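Long-range contact in putative ring-cleaving dioxygenase mhqO (Bacillus subtilis subsp. subtilis, PDB 3OAJ), which is a putative iron-dependent ring-cleaving dioxygenase that may contribute to the degradation of aromatic compounds: residues 246-258 with 266-278. Numbering follows the deposited sequence.
Sequences VRDRNYFNAIYFR and EIATDPPGFAHDE. With ZN (zinc ion), chain C; SO4 (sulfate ion), chain D.
Ile-255 and Ile-267 form an antiparallel hydrogen-bonded pair: Ile-255 N gives to Ile-267 O, and Ile-267 N returns a 2.8 Å bond to Ile-255 O. Their branched side chains lie side by side, Ile-255 CG1 against Ile-267 CB. Further along, Thr-269 N is satisfied by Asn-253 O, which also accepts from Gln-229 of helix 226-238, but Asn-253 N turns instead to Thr-269 OG1 (3.0 Å, 166°). Set between the backbone N and carbonyl carbon (chi1 60°), that hydroxyl also donates to Pro-271 O at 2.7 Å, so threonine serves as both acceptor and donor. Beyond it, Tyr-251 O receives Gly-273 N and a water shared with Asp-270 O; at the backbone angles of Gly-273 a CB would jam against the preceding carbonyl O. Tyrosine suits position 251 because its CB and ring carbons meet Phe-274 obliquely while OH gives a 2.6 Å bond to the syn lone pair of Asp-277 OD2; Asp-277 OD1 forms a salt bridge with Lys-36. On the other face of the hairpin from the isoleucines, Glu-266 runs extended beside Tyr-256, bringing OE1 to zinc at 1.8 Å. Tyr-256 OH donates to O1 of a zinc-bound sulfate, probably from the crystallisation liquor, and accepts from Arg-249 NE and NH2, its oxygen lying in the guanidinium plane. His-11 and His-218 complete a two-histidine, one-carboxylate facial triad on a vicinal oxygen chelate fold, consistent with the iron site of extradiol dioxygenases.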
# COMPACT_ATOMS: atom_id res chain seq x y z
N VAL A 246 -3.29 -16.30 -12.37
CA VAL A 246 -2.09 -15.49 -12.21
C VAL A 246 -2.02 -14.49 -13.35
O VAL A 246 -2.15 -14.87 -14.53
CB VAL A 246 -0.81 -16.35 -12.23
CG1 VAL A 246 0.43 -15.47 -12.15
CG2 VAL A 246 -0.82 -17.39 -11.11
N ARG A 247 -1.81 -13.23 -13.00
CA ARG A 247 -1.61 -12.14 -13.94
C ARG A 247 -0.21 -11.58 -13.78
O ARG A 247 0.21 -11.24 -12.68
CB ARG A 247 -2.67 -11.06 -13.71
CG ARG A 247 -4.06 -11.55 -14.11
CD ARG A 247 -5.18 -10.67 -13.61
NE ARG A 247 -6.46 -11.30 -13.94
CZ ARG A 247 -7.63 -10.99 -13.39
NH1 ARG A 247 -7.71 -10.03 -12.47
NH2 ARG A 247 -8.72 -11.63 -13.77
N ASP A 248 0.51 -11.50 -14.90
CA ASP A 248 1.86 -10.92 -14.93
C ASP A 248 1.78 -9.39 -14.91
O ASP A 248 1.34 -8.77 -15.89
CB ASP A 248 2.57 -11.45 -16.18
CG ASP A 248 3.97 -10.89 -16.36
OD1 ASP A 248 4.42 -10.03 -15.57
OD2 ASP A 248 4.64 -11.34 -17.32
N ARG A 249 2.19 -8.77 -13.80
CA ARG A 249 2.18 -7.30 -13.68
C ARG A 249 3.56 -6.69 -13.88
O ARG A 249 3.80 -5.53 -13.50
CB ARG A 249 1.60 -6.86 -12.33
CG ARG A 249 0.22 -7.45 -11.99
CD ARG A 249 -0.82 -7.12 -13.05
NE ARG A 249 -2.18 -7.09 -12.53
CZ ARG A 249 -3.28 -6.99 -13.28
NH1 ARG A 249 -3.20 -6.95 -14.61
NH2 ARG A 249 -4.48 -6.95 -12.71
N ASN A 250 4.46 -7.48 -14.47
CA ASN A 250 5.82 -7.05 -14.84
C ASN A 250 6.76 -7.01 -13.65
O ASN A 250 7.83 -7.60 -13.69
CB ASN A 250 5.81 -5.70 -15.59
CG ASN A 250 7.09 -5.43 -16.38
OD1 ASN A 250 8.05 -6.20 -16.33
ND2 ASN A 250 7.09 -4.34 -17.13
N TYR A 251 6.37 -6.32 -12.58
CA TYR A 251 7.26 -6.15 -11.41
C TYR A 251 6.95 -7.18 -10.32
O TYR A 251 7.64 -7.25 -9.31
CB TYR A 251 7.18 -4.70 -10.92
CG TYR A 251 7.28 -3.79 -12.12
CD1 TYR A 251 6.17 -3.09 -12.61
CD2 TYR A 251 8.47 -3.73 -12.85
CE1 TYR A 251 6.26 -2.31 -13.77
CE2 TYR A 251 8.56 -2.96 -14.01
CZ TYR A 251 7.46 -2.26 -14.46
OH TYR A 251 7.58 -1.51 -15.60
N PHE A 252 5.92 -7.98 -10.58
CA PHE A 252 5.47 -9.09 -9.71
C PHE A 252 4.34 -9.78 -10.48
O PHE A 252 3.78 -9.19 -11.40
CB PHE A 252 4.97 -8.59 -8.34
CG PHE A 252 3.94 -7.49 -8.42
CD1 PHE A 252 2.58 -7.78 -8.53
CD2 PHE A 252 4.34 -6.15 -8.42
CE1 PHE A 252 1.63 -6.77 -8.60
CE2 PHE A 252 3.38 -5.13 -8.52
CZ PHE A 252 2.04 -5.43 -8.64
N ASN A 253 4.04 -11.03 -10.10
CA ASN A 253 2.84 -11.72 -10.55
C ASN A 253 1.79 -11.59 -9.45
O ASN A 253 2.14 -11.50 -8.26
CB ASN A 253 3.14 -13.19 -10.86
CG ASN A 253 4.04 -13.37 -12.07
OD1 ASN A 253 3.98 -12.59 -13.02
ND2 ASN A 253 4.92 -14.36 -12.03
N ALA A 254 0.52 -11.54 -9.85
CA ALA A 254 -0.60 -11.28 -8.95
C ALA A 254 -1.73 -12.29 -9.09
O ALA A 254 -2.04 -12.71 -10.20
CB ALA A 254 -1.15 -9.89 -9.22
N ILE A 255 -2.33 -12.66 -7.96
CA ILE A 255 -3.66 -13.28 -7.93
C ILE A 255 -4.52 -12.46 -6.97
O ILE A 255 -4.01 -11.87 -6.02
CB ILE A 255 -3.64 -14.76 -7.49
CG1 ILE A 255 -3.00 -14.94 -6.10
CG2 ILE A 255 -2.88 -15.59 -8.52
CD1 ILE A 255 -3.01 -16.38 -5.58
N TYR A 256 -5.82 -12.45 -7.24
CA TYR A 256 -6.78 -11.66 -6.45
C TYR A 256 -7.93 -12.52 -5.94
O TYR A 256 -8.41 -13.41 -6.64
CB TYR A 256 -7.37 -10.51 -7.30
CG TYR A 256 -6.34 -9.61 -7.95
CD1 TYR A 256 -5.92 -8.42 -7.34
CD2 TYR A 256 -5.75 -9.96 -9.18
CE1 TYR A 256 -4.96 -7.59 -7.95
CE2 TYR A 256 -4.80 -9.15 -9.79
CZ TYR A 256 -4.41 -7.97 -9.17
OH TYR A 256 -3.46 -7.16 -9.78
N PHE A 257 -8.40 -12.19 -4.74
CA PHE A 257 -9.62 -12.82 -4.22
C PHE A 257 -10.31 -11.86 -3.27
O PHE A 257 -9.65 -11.22 -2.44
CB PHE A 257 -9.34 -14.17 -3.55
CG PHE A 257 -8.49 -14.10 -2.29
CD1 PHE A 257 -7.11 -13.95 -2.37
CD2 PHE A 257 -9.08 -14.28 -1.02
CE1 PHE A 257 -6.32 -13.93 -1.20
CE2 PHE A 257 -8.31 -14.26 0.14
CZ PHE A 257 -6.93 -14.10 0.05
N ARG A 258 -11.63 -11.75 -3.43
CA ARG A 258 -12.41 -10.95 -2.49
C ARG A 258 -12.75 -11.79 -1.28
O ARG A 258 -13.27 -12.91 -1.41
CB ARG A 258 -13.69 -10.40 -3.14
CG ARG A 258 -14.26 -9.25 -2.29
CD ARG A 258 -15.17 -8.37 -3.06
NE ARG A 258 -14.53 -7.68 -4.17
CZ ARG A 258 -14.00 -6.46 -4.11
NH1 ARG A 258 -13.98 -5.76 -2.97
NH2 ARG A 258 -13.50 -5.92 -5.22
N GLU A 266 -5.02 -9.53 -2.43
CA GLU A 266 -4.18 -9.96 -3.54
C GLU A 266 -3.01 -10.72 -2.92
O GLU A 266 -2.62 -10.43 -1.79
CB GLU A 266 -3.68 -8.72 -4.30
CG GLU A 266 -2.57 -8.98 -5.36
CD GLU A 266 -2.08 -7.72 -6.01
OE1 GLU A 266 -2.57 -6.62 -5.68
OE2 GLU A 266 -1.18 -7.82 -6.86
N ILE A 267 -2.50 -11.72 -3.63
CA ILE A 267 -1.18 -12.28 -3.30
C ILE A 267 -0.26 -11.89 -4.46
O ILE A 267 -0.55 -12.21 -5.61
CB ILE A 267 -1.20 -13.82 -3.13
CG1 ILE A 267 -2.34 -14.28 -2.19
CG2 ILE A 267 0.22 -14.35 -2.73
CD1 ILE A 267 -2.25 -13.79 -0.78
N ALA A 268 0.84 -11.22 -4.12
CA ALA A 268 1.82 -10.75 -5.09
C ALA A 268 3.18 -11.32 -4.75
O ALA A 268 3.59 -11.37 -3.58
CB ALA A 268 1.90 -9.23 -5.06
N THR A 269 3.91 -11.73 -5.78
CA THR A 269 5.23 -12.29 -5.58
C THR A 269 6.25 -11.22 -5.24
O THR A 269 6.23 -10.12 -5.82
CB THR A 269 5.72 -13.04 -6.83
OG1 THR A 269 5.77 -12.15 -7.95
CG2 THR A 269 4.84 -14.25 -7.15
N ASP A 270 7.17 -11.53 -4.32
CA ASP A 270 8.26 -10.59 -4.03
C ASP A 270 9.08 -10.24 -5.28
O ASP A 270 9.27 -9.07 -5.58
CB ASP A 270 9.18 -11.07 -2.88
CG ASP A 270 8.52 -10.96 -1.51
OD1 ASP A 270 7.44 -10.33 -1.38
OD2 ASP A 270 9.07 -11.54 -0.54
N PRO A 271 9.54 -11.26 -6.05
CA PRO A 271 10.25 -10.94 -7.29
C PRO A 271 9.33 -10.63 -8.49
O PRO A 271 8.15 -11.01 -8.48
CB PRO A 271 11.06 -12.22 -7.58
CG PRO A 271 10.33 -13.31 -6.91
CD PRO A 271 9.53 -12.71 -5.78
N PRO A 272 9.88 -9.98 -9.54
CA PRO A 272 11.27 -9.55 -9.69
C PRO A 272 11.59 -8.18 -9.13
O PRO A 272 12.76 -7.85 -8.95
CB PRO A 272 11.47 -9.55 -11.21
CG PRO A 272 10.11 -9.19 -11.73
CD PRO A 272 9.15 -9.91 -10.82
N GLY A 273 10.55 -7.38 -8.87
CA GLY A 273 10.71 -6.01 -8.42
C GLY A 273 10.88 -5.00 -9.53
O GLY A 273 10.74 -5.32 -10.72
N PHE A 274 11.21 -3.77 -9.14
CA PHE A 274 11.09 -2.63 -10.05
C PHE A 274 12.33 -2.30 -10.87
O PHE A 274 12.27 -1.42 -11.73
CB PHE A 274 10.58 -1.40 -9.30
CG PHE A 274 9.24 -1.61 -8.66
CD1 PHE A 274 8.08 -1.60 -9.41
CD2 PHE A 274 9.14 -1.82 -7.28
CE1 PHE A 274 6.83 -1.81 -8.82
CE2 PHE A 274 7.92 -2.01 -6.67
CZ PHE A 274 6.75 -2.02 -7.44
N ALA A 275 13.42 -3.01 -10.59
CA ALA A 275 14.72 -2.72 -11.21
C ALA A 275 15.08 -3.59 -12.41
O ALA A 275 16.26 -3.72 -12.76
CB ALA A 275 15.82 -2.81 -10.17
N HIS A 276 14.09 -4.19 -13.06
CA HIS A 276 14.41 -5.13 -14.14
C HIS A 276 14.02 -4.64 -15.53
O HIS A 276 14.27 -5.34 -16.51
CB HIS A 276 13.79 -6.49 -13.87
CG HIS A 276 12.38 -6.60 -14.34
ND1 HIS A 276 11.31 -6.17 -13.59
CD2 HIS A 276 11.86 -7.06 -15.51
CE1 HIS A 276 10.19 -6.37 -14.27
NE2 HIS A 276 10.50 -6.91 -15.43
N ASP A 277 13.37 -3.48 -15.63
CA ASP A 277 13.27 -2.79 -16.92
C ASP A 277 13.87 -1.38 -16.87
O ASP A 277 13.91 -0.68 -17.87
CB ASP A 277 11.85 -2.82 -17.49
CG ASP A 277 10.83 -2.10 -16.62
OD1 ASP A 277 11.19 -1.59 -15.54
OD2 ASP A 277 9.65 -2.07 -17.03
N GLU A 278 14.35 -1.01 -15.68
CA GLU A 278 15.18 0.15 -15.46
C GLU A 278 16.22 -0.26 -14.42
O GLU A 278 15.99 -1.16 -13.62
CB GLU A 278 14.38 1.32 -14.89
CG GLU A 278 13.30 1.89 -15.78
CD GLU A 278 12.50 2.98 -15.11
OE1 GLU A 278 11.62 2.66 -14.28
OE2 GLU A 278 12.74 4.17 -15.41
ZN ZN C . -2.07 -5.04 -6.35
S SO4 D . -2.02 -4.13 -8.66
O1 SO4 D . -3.38 -4.53 -8.98
O2 SO4 D . -1.34 -3.52 -9.78
O3 SO4 D . -1.97 -3.23 -7.51
O4 SO4 D . -1.27 -5.36 -8.36
O HOH W 1 7.69 -6.91 -6.43